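Local coordinates for protein 4-dehydrase (Streptomyces venezuelae, PDB 2PO3) that acts in desosamine biosynthesis, probably as a pyridoxal-phosphate-dependent aminotransferase that installs an amino group on a TDP-linked sugar, at residues A[8-13]-A[319-324]; A[300-305]-A[355-360]; A[3-8]-A[386-391]. All coordinates share one frame; numbering follows the deposited sequence.

Contact 1: residues A[8-13]-A[319-324]; sequences LAFFGG and LKAEGV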
ATOM      1  N   LEU A   8     -16.754  37.454 -15.184  1.00 35.04           N
ATOM      2  CA  LEU A   8     -16.106  36.432 -14.376  1.00 30.87           C
ATOM      3  C   LEU A   8     -17.150  35.628 -13.652  1.00 35.23           C
ATOM      4  O   LEU A   8     -17.931  36.189 -12.885  1.00 38.27           O
ATOM      5  CB  LEU A   8     -15.109  36.931 -13.305  1.00 28.29           C
ATOM      6  CG  LEU A   8     -13.847  37.615 -13.841  1.00 39.02           C
ATOM      7  CD1 LEU A   8     -12.937  38.005 -12.694  1.00 31.68           C
ATOM      8  CD2 LEU A   8     -13.068  36.737 -14.803  1.00 30.69           C
ATOM      9  N   ALA A   9     -17.123  34.320 -13.913  1.00 33.45           N
ATOM     10  CA  ALA A   9     -18.023  33.368 -13.303  1.00 35.87           C
ATOM     11  C   ALA A   9     -17.885  33.518 -11.805  1.00 37.47           C
ATOM     12  O   ALA A   9     -18.808  33.269 -11.017  1.00 44.59           O
ATOM     13  CB  ALA A   9     -17.654  31.951 -13.729  1.00 38.78           C
ATOM     14  N   PHE A  10     -16.677  33.925 -11.432  1.00 31.17           N
ATOM     15  CA  PHE A  10     -16.384  34.116 -10.036  1.00 33.93           C
ATOM     16  C   PHE A  10     -17.285  35.216  -9.470  1.00 37.74           C
ATOM     17  O   PHE A  10     -17.736  35.174  -8.325  1.00 29.35           O
ATOM     18  CB  PHE A  10     -14.904  34.472  -9.880  1.00 33.18           C
ATOM     19  CG  PHE A  10     -14.552  34.673  -8.446  1.00 35.13           C
ATOM     20  CD1 PHE A  10     -14.271  33.596  -7.599  1.00 40.77           C
ATOM     21  CD2 PHE A  10     -14.513  35.964  -7.922  1.00 35.83           C
ATOM     22  CE1 PHE A  10     -13.938  33.796  -6.256  1.00 38.74           C
ATOM     23  CE2 PHE A  10     -14.196  36.177  -6.578  1.00 38.62           C
ATOM     24  CZ  PHE A  10     -13.896  35.095  -5.746  1.00 33.09           C
ATOM     25  N   PHE A  11     -17.539  36.211 -10.321  1.00 30.96           N
ATOM     26  CA  PHE A  11     -18.355  37.344  -9.975  1.00 25.45           C
ATOM     27  C   PHE A  11     -19.802  37.145 -10.351  1.00 44.35           C
ATOM     28  O   PHE A  11     -20.597  38.084 -10.357  1.00 45.83           O
ATOM     29  CB  PHE A  11     -17.775  38.618 -10.564  1.00 25.81           C
ATOM     30  CG  PHE A  11     -16.566  38.982  -9.728  1.00 31.44           C
ATOM     31  CD1 PHE A  11     -15.296  39.076 -10.303  1.00 36.02           C
ATOM     32  CD2 PHE A  11     -16.701  39.199  -8.354  1.00 31.43           C
ATOM     33  CE1 PHE A  11     -14.176  39.411  -9.535  1.00 37.84           C
ATOM     34  CE2 PHE A  11     -15.590  39.537  -7.577  1.00 37.77           C
ATOM     35  CZ  PHE A  11     -14.326  39.641  -8.166  1.00 28.97           C
ATOM     36  N   GLY A  12     -20.124  35.895 -10.656  1.00 47.76           N
ATOM     37  CA  GLY A  12     -21.480  35.547 -11.024  1.00 49.66           C
ATOM     38  C   GLY A  12     -21.704  35.550 -12.518  1.00 49.74           C
ATOM     39  O   GLY A  12     -22.799  35.283 -12.992  1.00 58.82           O
ATOM     40  N   GLY A  13     -20.671  35.858 -13.279  1.00 36.44           N
ATOM     41  CA  GLY A  13     -20.832  35.856 -14.717  1.00 30.72           C
ATOM     42  C   GLY A  13     -20.946  34.408 -15.209  1.00 50.12           C
ATOM     43  O   GLY A  13     -21.073  33.409 -14.452  1.00 41.93           O
ATOM     44  N   LEU A 319      -9.738  31.177 -10.891  1.00 25.79           N
ATOM     45  CA  LEU A 319      -9.599  30.214 -11.973  1.00 25.48           C
ATOM     46  C   LEU A 319     -10.501  29.001 -11.732  1.00 26.47           C
ATOM     47  O   LEU A 319     -11.136  28.453 -12.627  1.00 25.33           O
ATOM     48  CB  LEU A 319      -8.144  29.768 -12.182  1.00 27.15           C
ATOM     49  CG  LEU A 319      -7.189  30.805 -12.791  1.00 38.61           C
ATOM     50  CD1 LEU A 319      -7.324  32.188 -12.146  1.00 33.17           C
ATOM     51  CD2 LEU A 319      -5.750  30.301 -12.632  1.00 31.33           C
ATOM     52  N   LYS A 320     -10.558  28.564 -10.494  1.00 24.03           N
ATOM     53  CA  LYS A 320     -11.405  27.443 -10.239  1.00 22.19           C
ATOM     54  C   LYS A 320     -12.812  27.754 -10.714  1.00 30.37           C
ATOM     55  O   LYS A 320     -13.525  26.909 -11.248  1.00 27.50           O
ATOM     56  CB  LYS A 320     -11.432  27.110  -8.770  1.00 22.67           C
ATOM     57  CG  LYS A 320     -12.288  25.882  -8.521  1.00 39.18           C
ATOM     58  CD  LYS A 320     -11.816  25.080  -7.317  1.00 58.03           C
ATOM     59  CE  LYS A 320     -11.455  23.634  -7.637  1.00100.00           C
ATOM     60  NZ  LYS A 320     -10.034  23.393  -7.998  1.00 79.85           N
ATOM     61  N   ALA A 321     -13.239  28.988 -10.521  1.00 31.29           N
ATOM     62  CA  ALA A 321     -14.581  29.301 -10.972  1.00 28.64           C
ATOM     63  C   ALA A 321     -14.740  29.195 -12.484  1.00 31.31           C
ATOM     64  O   ALA A 321     -15.811  28.930 -13.037  1.00 37.34           O
ATOM     65  CB  ALA A 321     -15.114  30.623 -10.451  1.00 30.37           C
ATOM     66  N   GLU A 322     -13.648  29.397 -13.167  1.00 34.92           N
ATOM     67  CA  GLU A 322     -13.679  29.326 -14.613  1.00 30.43           C
ATOM     68  C   GLU A 322     -13.507  27.915 -15.139  1.00 30.73           C
ATOM     69  O   GLU A 322     -13.421  27.721 -16.348  1.00 39.62           O
ATOM     70  CB  GLU A 322     -12.607  30.236 -15.236  1.00 26.42           C
ATOM     71  CG  GLU A 322     -12.960  31.727 -15.137  1.00 54.22           C
ATOM     72  CD  GLU A 322     -14.348  32.025 -15.663  1.00 90.14           C
ATOM     73  OE1 GLU A 322     -14.802  31.582 -16.706  1.00 37.52           O
ATOM     74  OE2 GLU A 322     -15.031  32.797 -14.858  1.00 44.05           O
ATOM     75  N   GLY A 323     -13.454  26.946 -14.237  1.00 17.83           N
ATOM     76  CA  GLY A 323     -13.279  25.551 -14.651  1.00 23.36           C
ATOM     77  C   GLY A 323     -11.802  25.198 -14.889  1.00 31.07           C
ATOM     78  O   GLY A 323     -11.458  24.308 -15.670  1.00 30.95           O
ATOM     79  N   VAL A 324     -10.925  25.917 -14.217  1.00 21.67           N
ATOM     80  CA  VAL A 324      -9.495  25.710 -14.350  1.00 21.12           C
ATOM     81  C   VAL A 324      -8.970  25.421 -12.988  1.00 23.01           C
ATOM     82  O   VAL A 324      -8.846  26.313 -12.163  1.00 21.90           O
ATOM     83  CB  VAL A 324      -8.798  26.955 -14.843  1.00 30.20           C
ATOM     84  CG1 VAL A 324      -7.305  26.637 -14.938  1.00 30.99           C
ATOM     85  CG2 VAL A 324      -9.344  27.370 -16.212  1.00 28.70           C
TER
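Ala9 and Phe10 pack on Ala321 and Glu322 in a small, partly buried contact that joins an N-terminal loop to the end of helix 312-321. One hydrogen bond and a few apolar touches carry it. The backbone N-H of Ala9 donates a hydrogen bond to Glu322 OE2, with N to OE2 2.8 Å and an N-H...O angle of 146°. OE2 is met nearly along its C-O axis. The Glu322 chain is bent at chi2 (-52°), which brings CD round toward the loop. The other oxygen, OE1, accepts from the backbone N of Ala16, so one buried carboxylate grips two N-H groups of the N-terminal loop. Glu322 stands just before Gly323, where the helix closes in a Schellman motif. The chain there bends back through Gly323 N to Lys320 O (3.0 Å) and Val324 N to Leu319 O. Beside the bond, Ala321 CB fits against the backbone of Phe10, 3.7 Å from its CA. It also meets Phe10 CB at 3.9 Å and lies at the edge of the phenyl ring, near its plane. The methyl groups of Ala9 and Ala321 are farther apart, with CB to CB 4.4 Å. The Phe10 ring reaches His393 of helix 369-394.

Contact 2: residues A[300-305]-A[355-360]; sequences IVEIDE and AARVLS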
ATOM      1  N   ILE A 300       4.906  25.744 -12.621  1.00 15.72           N
ATOM      2  CA  ILE A 300       4.692  26.588 -11.460  1.00 14.75           C
ATOM      3  C   ILE A 300       4.969  28.062 -11.700  1.00 26.82           C
ATOM      4  O   ILE A 300       5.927  28.420 -12.383  1.00 27.29           O
ATOM      5  CB  ILE A 300       5.552  26.105 -10.274  1.00 25.43           C
ATOM      6  CG1 ILE A 300       4.718  25.270  -9.302  1.00 31.73           C
ATOM      7  CG2 ILE A 300       5.989  27.310  -9.449  1.00 21.75           C
ATOM      8  CD1 ILE A 300       4.937  23.784  -9.364  1.00 36.35           C
ATOM      9  N   VAL A 301       4.120  28.915 -11.137  1.00 15.93           N
ATOM     10  CA  VAL A 301       4.294  30.361 -11.232  1.00 17.66           C
ATOM     11  C   VAL A 301       4.262  30.904  -9.818  1.00 24.61           C
ATOM     12  O   VAL A 301       3.656  30.310  -8.925  1.00 21.72           O
ATOM     13  CB  VAL A 301       3.233  31.139 -12.008  1.00 17.18           C
ATOM     14  CG1 VAL A 301       3.099  30.571 -13.400  1.00 18.45           C
ATOM     15  CG2 VAL A 301       1.893  30.984 -11.307  1.00 14.30           C
ATOM     16  N   GLU A 302       4.919  32.037  -9.625  1.00 17.42           N
ATOM     17  CA  GLU A 302       4.895  32.646  -8.344  1.00 10.77           C
ATOM     18  C   GLU A 302       4.125  33.909  -8.584  1.00 18.96           C
ATOM     19  O   GLU A 302       4.395  34.618  -9.547  1.00 24.99           O
ATOM     20  CB  GLU A 302       6.283  33.050  -7.897  1.00 10.54           C
ATOM     21  CG  GLU A 302       7.054  31.798  -7.514  1.00 17.87           C
ATOM     22  CD  GLU A 302       8.448  32.143  -7.090  1.00 36.39           C
ATOM     23  OE1 GLU A 302       9.457  31.712  -7.627  1.00 36.34           O
ATOM     24  OE2 GLU A 302       8.445  32.969  -6.088  1.00 32.24           O
ATOM     25  N   ILE A 303       3.175  34.147  -7.696  1.00 17.50           N
ATOM     26  CA  ILE A 303       2.325  35.317  -7.688  1.00 21.97           C
ATOM     27  C   ILE A 303       2.826  36.283  -6.574  1.00 29.76           C
ATOM     28  O   ILE A 303       2.767  35.929  -5.387  1.00 25.08           O
ATOM     29  CB  ILE A 303       0.879  34.931  -7.363  1.00 20.98           C
ATOM     30  CG1 ILE A 303       0.325  34.022  -8.452  1.00 17.92           C
ATOM     31  CG2 ILE A 303       0.020  36.208  -7.251  1.00 20.35           C
ATOM     32  CD1 ILE A 303       0.780  34.541  -9.795  1.00 29.12           C
ATOM     33  N   ASP A 304       3.316  37.476  -6.926  1.00 29.76           N
ATOM     34  CA  ASP A 304       3.787  38.467  -5.940  1.00 29.84           C
ATOM     35  C   ASP A 304       2.631  39.389  -5.545  1.00 30.19           C
ATOM     36  O   ASP A 304       2.297  40.311  -6.281  1.00 29.18           O
ATOM     37  CB  ASP A 304       4.898  39.365  -6.509  1.00 35.95           C
ATOM     38  CG  ASP A 304       5.688  40.107  -5.455  1.00 55.40           C
ATOM     39  OD1 ASP A 304       6.889  40.234  -5.547  1.00 71.00           O
ATOM     40  OD2 ASP A 304       4.983  40.539  -4.422  1.00 42.03           O
ATOM     41  N   GLU A 305       1.990  39.157  -4.401  1.00 26.97           N
ATOM     42  CA  GLU A 305       0.872  39.997  -4.013  1.00 27.04           C
ATOM     43  C   GLU A 305       1.125  41.511  -3.976  1.00 29.38           C
ATOM     44  O   GLU A 305       0.226  42.298  -4.217  1.00 27.79           O
ATOM     45  CB  GLU A 305       0.162  39.488  -2.765  1.00 27.10           C
ATOM     46  CG  GLU A 305      -0.880  40.472  -2.208  1.00 32.01           C
ATOM     47  CD  GLU A 305      -1.428  39.938  -0.911  1.00 71.37           C
ATOM     48  OE1 GLU A 305      -0.747  39.660   0.071  1.00 34.19           O
ATOM     49  OE2 GLU A 305      -2.707  39.707  -0.986  1.00 55.16           O
ATOM     50  N   ALA A 355       5.992  29.363  -0.131  1.00 19.24           N
ATOM     51  CA  ALA A 355       4.727  28.663   0.007  1.00 15.37           C
ATOM     52  C   ALA A 355       3.567  29.531  -0.257  1.00 13.18           C
ATOM     53  O   ALA A 355       2.524  29.056  -0.705  1.00 22.05           O
ATOM     54  CB  ALA A 355       4.513  28.057   1.359  1.00 18.01           C
ATOM     55  N   ALA A 356       3.725  30.803   0.024  1.00 18.41           N
ATOM     56  CA  ALA A 356       2.599  31.703  -0.216  1.00 19.06           C
ATOM     57  C   ALA A 356       2.469  32.204  -1.629  1.00 17.65           C
ATOM     58  O   ALA A 356       1.426  32.774  -1.961  1.00 20.79           O
ATOM     59  CB  ALA A 356       2.666  32.952   0.643  1.00 20.00           C
ATOM     60  N   ARG A 357       3.516  32.037  -2.446  1.00 18.79           N
ATOM     61  CA  ARG A 357       3.453  32.539  -3.835  1.00 21.28           C
ATOM     62  C   ARG A 357       3.128  31.544  -4.956  1.00 25.57           C
ATOM     63  O   ARG A 357       2.618  31.928  -6.015  1.00 19.29           O
ATOM     64  CB  ARG A 357       4.780  33.212  -4.174  1.00 17.26           C
ATOM     65  CG  ARG A 357       5.234  34.084  -3.014  1.00 28.70           C
ATOM     66  CD  ARG A 357       6.724  34.338  -2.997  1.00 22.89           C
ATOM     67  NE  ARG A 357       7.271  34.594  -4.323  1.00 36.77           N
ATOM     68  CZ  ARG A 357       7.310  35.803  -4.903  1.00 64.83           C
ATOM     69  NH1 ARG A 357       6.854  36.889  -4.295  1.00 20.48           N
ATOM     70  NH2 ARG A 357       7.841  35.957  -6.122  1.00 21.80           N
ATOM     71  N   VAL A 358       3.451  30.267  -4.718  1.00 24.59           N
ATOM     72  CA  VAL A 358       3.290  29.169  -5.671  1.00 21.30           C
ATOM     73  C   VAL A 358       1.911  28.728  -6.121  1.00 23.52           C
ATOM     74  O   VAL A 358       0.980  28.563  -5.321  1.00 15.31           O
ATOM     75  CB  VAL A 358       4.225  27.996  -5.350  1.00 18.70           C
ATOM     76  CG1 VAL A 358       5.656  28.528  -5.220  1.00 16.10           C
ATOM     77  CG2 VAL A 358       3.824  27.244  -4.070  1.00 13.82           C
ATOM     78  N   LEU A 359       1.811  28.512  -7.439  1.00 16.86           N
ATOM     79  CA  LEU A 359       0.567  28.054  -8.038  1.00 16.15           C
ATOM     80  C   LEU A 359       0.901  27.090  -9.155  1.00 23.30           C
ATOM     81  O   LEU A 359       1.689  27.423 -10.058  1.00 20.82           O
ATOM     82  CB  LEU A 359      -0.304  29.206  -8.593  1.00 15.81           C
ATOM     83  CG  LEU A 359      -1.646  28.634  -9.014  1.00 21.54           C
ATOM     84  CD1 LEU A 359      -2.399  28.111  -7.813  1.00 16.89           C
ATOM     85  CD2 LEU A 359      -2.498  29.696  -9.651  1.00 32.22           C
ATOM     86  N   SER A 360       0.318  25.893  -9.100  1.00 14.86           N
ATOM     87  CA  SER A 360       0.582  24.890 -10.139  1.00 18.13           C
ATOM     88  C   SER A 360      -0.497  24.932 -11.229  1.00 21.16           C
ATOM     89  O   SER A 360      -1.683  24.867 -10.946  1.00 18.42           O
ATOM     90  CB  SER A 360       0.687  23.490  -9.513  1.00 20.26           C
ATOM     91  OG  SER A 360       1.668  22.723 -10.187  1.00 32.03           O
TER
HETATM   92  O   HOH W   1       0.523  35.535  -2.812  1.00 42.82           O
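Val301 and Leu359 form the hydrogen-bonded pair at the middle of an antiparallel ladder between strands 299-303 and 358-361. Val301 N bonds to Leu359 O at 3.0 Å. Leu359 N returns a bond of the same length to Val301 O. On one face, Val301 CG2 packs 3.9 Å from Leu359 CB, the two side chains lying side by side. Leu359 also touches Val315 and Met316 of helix 312-321. On the other face, Ile300 and Val358 meet more loosely, CG2 to CG1 at 4.4 Å, and Ile300 CD1 lies beside Ser360 OG. This part is buried. The other end is partly exposed and polar. Ile303 N still holds Arg357 O at 2.8 Å. Beside this bond the side chains are charged. The Arg357 chain bends at chi3 (41°), which sets NE facing Glu302. NE reaches Glu302 OE2 at 2.7 Å, within the guanidinium plane, and NH2 adds a weak bond to the same oxygen. The carboxylate and guanidinium planes stand 82° apart, and one oxygen takes both N-H groups. Asp304 OD1 makes a longer salt bridge to Arg357 NH1 at 3.6 Å. Asp304's stronger partner is Ala306 N, which OD2 caps at the start of the next helix. A water bonds to Ala356 O and, weakly, to Ile303 O, bridging two carbonyls at this end. Glu302, Asp304 and Arg357 form a salt-bridge network at this end of the ladder. Strand 283-285 completes the three-stranded antiparallel sheet, consistent with the small C-terminal domain of a fold type I pyridoxal phosphate enzyme.

Contact 3: residues A[3-8]-A[386-391]; sequences SALSDL and GRELTA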
ATOM      1  N   SER A   3     -16.818  46.310 -16.620  1.00 83.87           N
ATOM      2  CA  SER A   3     -15.781  45.505 -16.001  1.00 80.94           C
ATOM      3  C   SER A   3     -15.729  44.119 -16.616  1.00 81.08           C
ATOM      4  O   SER A   3     -16.730  43.405 -16.706  1.00 79.28           O
ATOM      5  CB  SER A   3     -15.950  45.421 -14.483  1.00 83.99           C
ATOM      6  OG  SER A   3     -14.797  45.894 -13.810  1.00 87.59           O
ATOM      7  N   ALA A   4     -14.532  43.733 -17.036  1.00 74.94           N
ATOM      8  CA  ALA A   4     -14.361  42.422 -17.608  1.00 69.78           C
ATOM      9  C   ALA A   4     -14.454  41.449 -16.433  1.00 60.94           C
ATOM     10  O   ALA A   4     -14.501  40.226 -16.595  1.00 58.11           O
ATOM     11  CB  ALA A   4     -13.012  42.325 -18.316  1.00 67.94           C
ATOM     12  N   LEU A   5     -14.493  42.030 -15.226  1.00 43.83           N
ATOM     13  CA  LEU A   5     -14.565  41.246 -14.001  1.00 43.51           C
ATOM     14  C   LEU A   5     -15.916  40.614 -13.797  1.00 48.45           C
ATOM     15  O   LEU A   5     -16.048  39.565 -13.166  1.00 46.16           O
ATOM     16  CB  LEU A   5     -14.216  42.028 -12.705  1.00 41.35           C
ATOM     17  CG  LEU A   5     -12.955  42.892 -12.706  1.00 43.53           C
ATOM     18  CD1 LEU A   5     -12.458  43.042 -11.272  1.00 40.86           C
ATOM     19  CD2 LEU A   5     -11.844  42.355 -13.609  1.00 45.77           C
ATOM     20  N   SER A   6     -16.929  41.290 -14.308  1.00 47.21           N
ATOM     21  CA  SER A   6     -18.274  40.779 -14.136  1.00 47.47           C
ATOM     22  C   SER A   6     -18.593  39.611 -15.028  1.00 44.92           C
ATOM     23  O   SER A   6     -19.484  38.812 -14.731  1.00 54.47           O
ATOM     24  CB  SER A   6     -19.307  41.874 -14.157  1.00 56.34           C
ATOM     25  OG  SER A   6     -18.607  43.088 -13.973  1.00 82.72           O
ATOM     26  N   ASP A   7     -17.855  39.502 -16.120  1.00 34.03           N
ATOM     27  CA  ASP A   7     -18.100  38.366 -16.968  1.00 44.26           C
ATOM     28  C   ASP A   7     -17.489  37.156 -16.279  1.00 43.33           C
ATOM     29  O   ASP A   7     -17.689  36.018 -16.732  1.00 41.99           O
ATOM     30  CB  ASP A   7     -17.510  38.544 -18.371  1.00 53.87           C
ATOM     31  CG  ASP A   7     -17.832  39.901 -18.912  1.00 88.98           C
ATOM     32  OD1 ASP A   7     -18.693  40.618 -18.432  1.00 97.14           O
ATOM     33  OD2 ASP A   7     -17.059  40.241 -19.919  1.00 94.01           O
ATOM     34  N   LEU A   8     -16.754  37.454 -15.184  1.00 35.04           N
ATOM     35  CA  LEU A   8     -16.106  36.432 -14.376  1.00 30.87           C
ATOM     36  C   LEU A   8     -17.150  35.628 -13.652  1.00 35.23           C
ATOM     37  O   LEU A   8     -17.931  36.189 -12.885  1.00 38.27           O
ATOM     38  CB  LEU A   8     -15.109  36.931 -13.305  1.00 28.29           C
ATOM     39  CG  LEU A   8     -13.847  37.615 -13.841  1.00 39.02           C
ATOM     40  CD1 LEU A   8     -12.937  38.005 -12.694  1.00 31.68           C
ATOM     41  CD2 LEU A   8     -13.068  36.737 -14.803  1.00 30.69           C
ATOM     42  N   GLY A 386      -5.683  42.883 -10.430  1.00 24.69           N
ATOM     43  CA  GLY A 386      -5.648  42.329  -9.082  1.00 31.28           C
ATOM     44  C   GLY A 386      -6.327  43.147  -8.001  1.00 26.53           C
ATOM     45  O   GLY A 386      -7.252  42.678  -7.329  1.00 26.70           O
ATOM     46  N   ARG A 387      -5.819  44.370  -7.897  1.00 24.68           N
ATOM     47  CA  ARG A 387      -6.236  45.419  -6.978  1.00 25.97           C
ATOM     48  C   ARG A 387      -7.754  45.635  -7.029  1.00 29.14           C
ATOM     49  O   ARG A 387      -8.452  45.657  -6.002  1.00 26.14           O
ATOM     50  CB  ARG A 387      -5.459  46.716  -7.270  1.00 27.45           C
ATOM     51  CG  ARG A 387      -4.023  46.670  -6.752  1.00 18.24           C
ATOM     52  CD  ARG A 387      -3.096  47.820  -7.180  1.00 26.94           C
ATOM     53  NE  ARG A 387      -1.711  47.374  -7.420  1.00 25.19           N
ATOM     54  CZ  ARG A 387      -0.839  47.044  -6.449  1.00 23.21           C
ATOM     55  NH1 ARG A 387      -1.142  47.113  -5.151  1.00 35.79           N
ATOM     56  NH2 ARG A 387       0.394  46.650  -6.784  1.00 45.06           N
ATOM     57  N   GLU A 388      -8.284  45.784  -8.238  1.00 28.06           N
ATOM     58  CA  GLU A 388      -9.713  45.975  -8.371  1.00 25.76           C
ATOM     59  C   GLU A 388     -10.471  44.677  -8.083  1.00 29.75           C
ATOM     60  O   GLU A 388     -11.543  44.665  -7.481  1.00 27.78           O
ATOM     61  CB  GLU A 388     -10.027  46.624  -9.731  1.00 29.79           C
ATOM     62  CG  GLU A 388     -11.520  46.667 -10.121  1.00 35.43           C
ATOM     63  CD  GLU A 388     -11.726  46.974 -11.583  1.00 49.61           C
ATOM     64  OE1 GLU A 388     -10.931  47.611 -12.244  1.00 44.67           O
ATOM     65  OE2 GLU A 388     -12.856  46.522 -12.058  1.00 52.36           O
ATOM     66  N   LEU A 389      -9.878  43.566  -8.517  1.00 24.07           N
ATOM     67  CA  LEU A 389     -10.462  42.255  -8.318  1.00 22.11           C
ATOM     68  C   LEU A 389     -10.535  41.926  -6.842  1.00 26.23           C
ATOM     69  O   LEU A 389     -11.527  41.421  -6.317  1.00 25.06           O
ATOM     70  CB  LEU A 389      -9.611  41.226  -9.062  1.00 27.11           C
ATOM     71  CG  LEU A 389     -10.413  40.057  -9.601  1.00 32.44           C
ATOM     72  CD1 LEU A 389      -9.478  39.095 -10.338  1.00 28.28           C
ATOM     73  CD2 LEU A 389     -11.116  39.376  -8.438  1.00 22.11           C
ATOM     74  N   THR A 390      -9.443  42.216  -6.156  1.00 23.12           N
ATOM     75  CA  THR A 390      -9.420  41.983  -4.730  1.00 24.48           C
ATOM     76  C   THR A 390     -10.493  42.904  -4.083  1.00 33.29           C
ATOM     77  O   THR A 390     -11.341  42.504  -3.292  1.00 32.01           O
ATOM     78  CB  THR A 390      -8.006  42.294  -4.182  1.00 28.11           C
ATOM     79  OG1 THR A 390      -7.004  41.410  -4.653  1.00 31.14           O
ATOM     80  CG2 THR A 390      -7.953  42.422  -2.663  1.00 28.02           C
ATOM     81  N   ALA A 391     -10.478  44.174  -4.458  1.00 32.60           N
ATOM     82  CA  ALA A 391     -11.403  45.175  -3.938  1.00 28.90           C
ATOM     83  C   ALA A 391     -12.832  44.750  -4.066  1.00 30.01           C
ATOM     84  O   ALA A 391     -13.575  44.737  -3.100  1.00 35.70           O
ATOM     85  CB  ALA A 391     -11.149  46.548  -4.560  1.00 28.81           C
TER
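Leu5 and Glu388 meet because their torsions aim them at each other. In Leu5, CG lies anti to the carbonyl carbon (chi1 -47°). In Glu388, CG is anti to the backbone N (chi1 170°), and the chain stays extended toward the N-terminal loop. The two side chains cross obliquely. Leu5 CD1 comes 3.6 Å from Glu388 OE2 and 3.9 Å from Glu388 CG. The same methyl settles on the helix surface, 3.7 Å from Leu389 CA and 4.0 Å from Leu389 CG. Ser3 OG is 2.7 Å from Glu388 OE2, but the angle is poor and Ser3 is poorly ordered, so little rests on this approach. The firmer polar partner is Arg385, one turn earlier, which forms a salt bridge with Glu388 OE1. An alanine at Glu388 would probably leave Arg385 without this carboxylate and open a gap along one side of Leu5 CD1. A type I beta turn runs from Leu5 to Leu8, and both side chains start out toward the helix. Leu8 CD1 adds a looser touch to Leu389 CD1 at 4.3 Å. Leu8 also rests on Leu381, about two turns before Leu389 in the same helix. The arrangement is largely apolar packing of an N-terminal arm on the long C-terminal helix 369-394, away from the annotated sites.

Contacts 1 and 3 form one continuous patch, with centres 11 Å apart. They share Leu8, and Phe11 of contact 1 packs on Leu5 and Leu389 of contact 3. Together they lay the N-terminal arm over helices 312-321 and 369-394. Contact 2 is separate, its centre about 19 Å from that of contact 1 and 20 Å from that of contact 3, yet helix 312-321, whose end belongs to contact 1, also packs on Leu359 of contact 2. Of the three, contact 2 alone comes near the active site: the Ser360 side chain is about 8 Å from the bound cofactor-sugar aldimine and about 10 Å from the side chain of Lys200, the predicted cofactor-binding lysine.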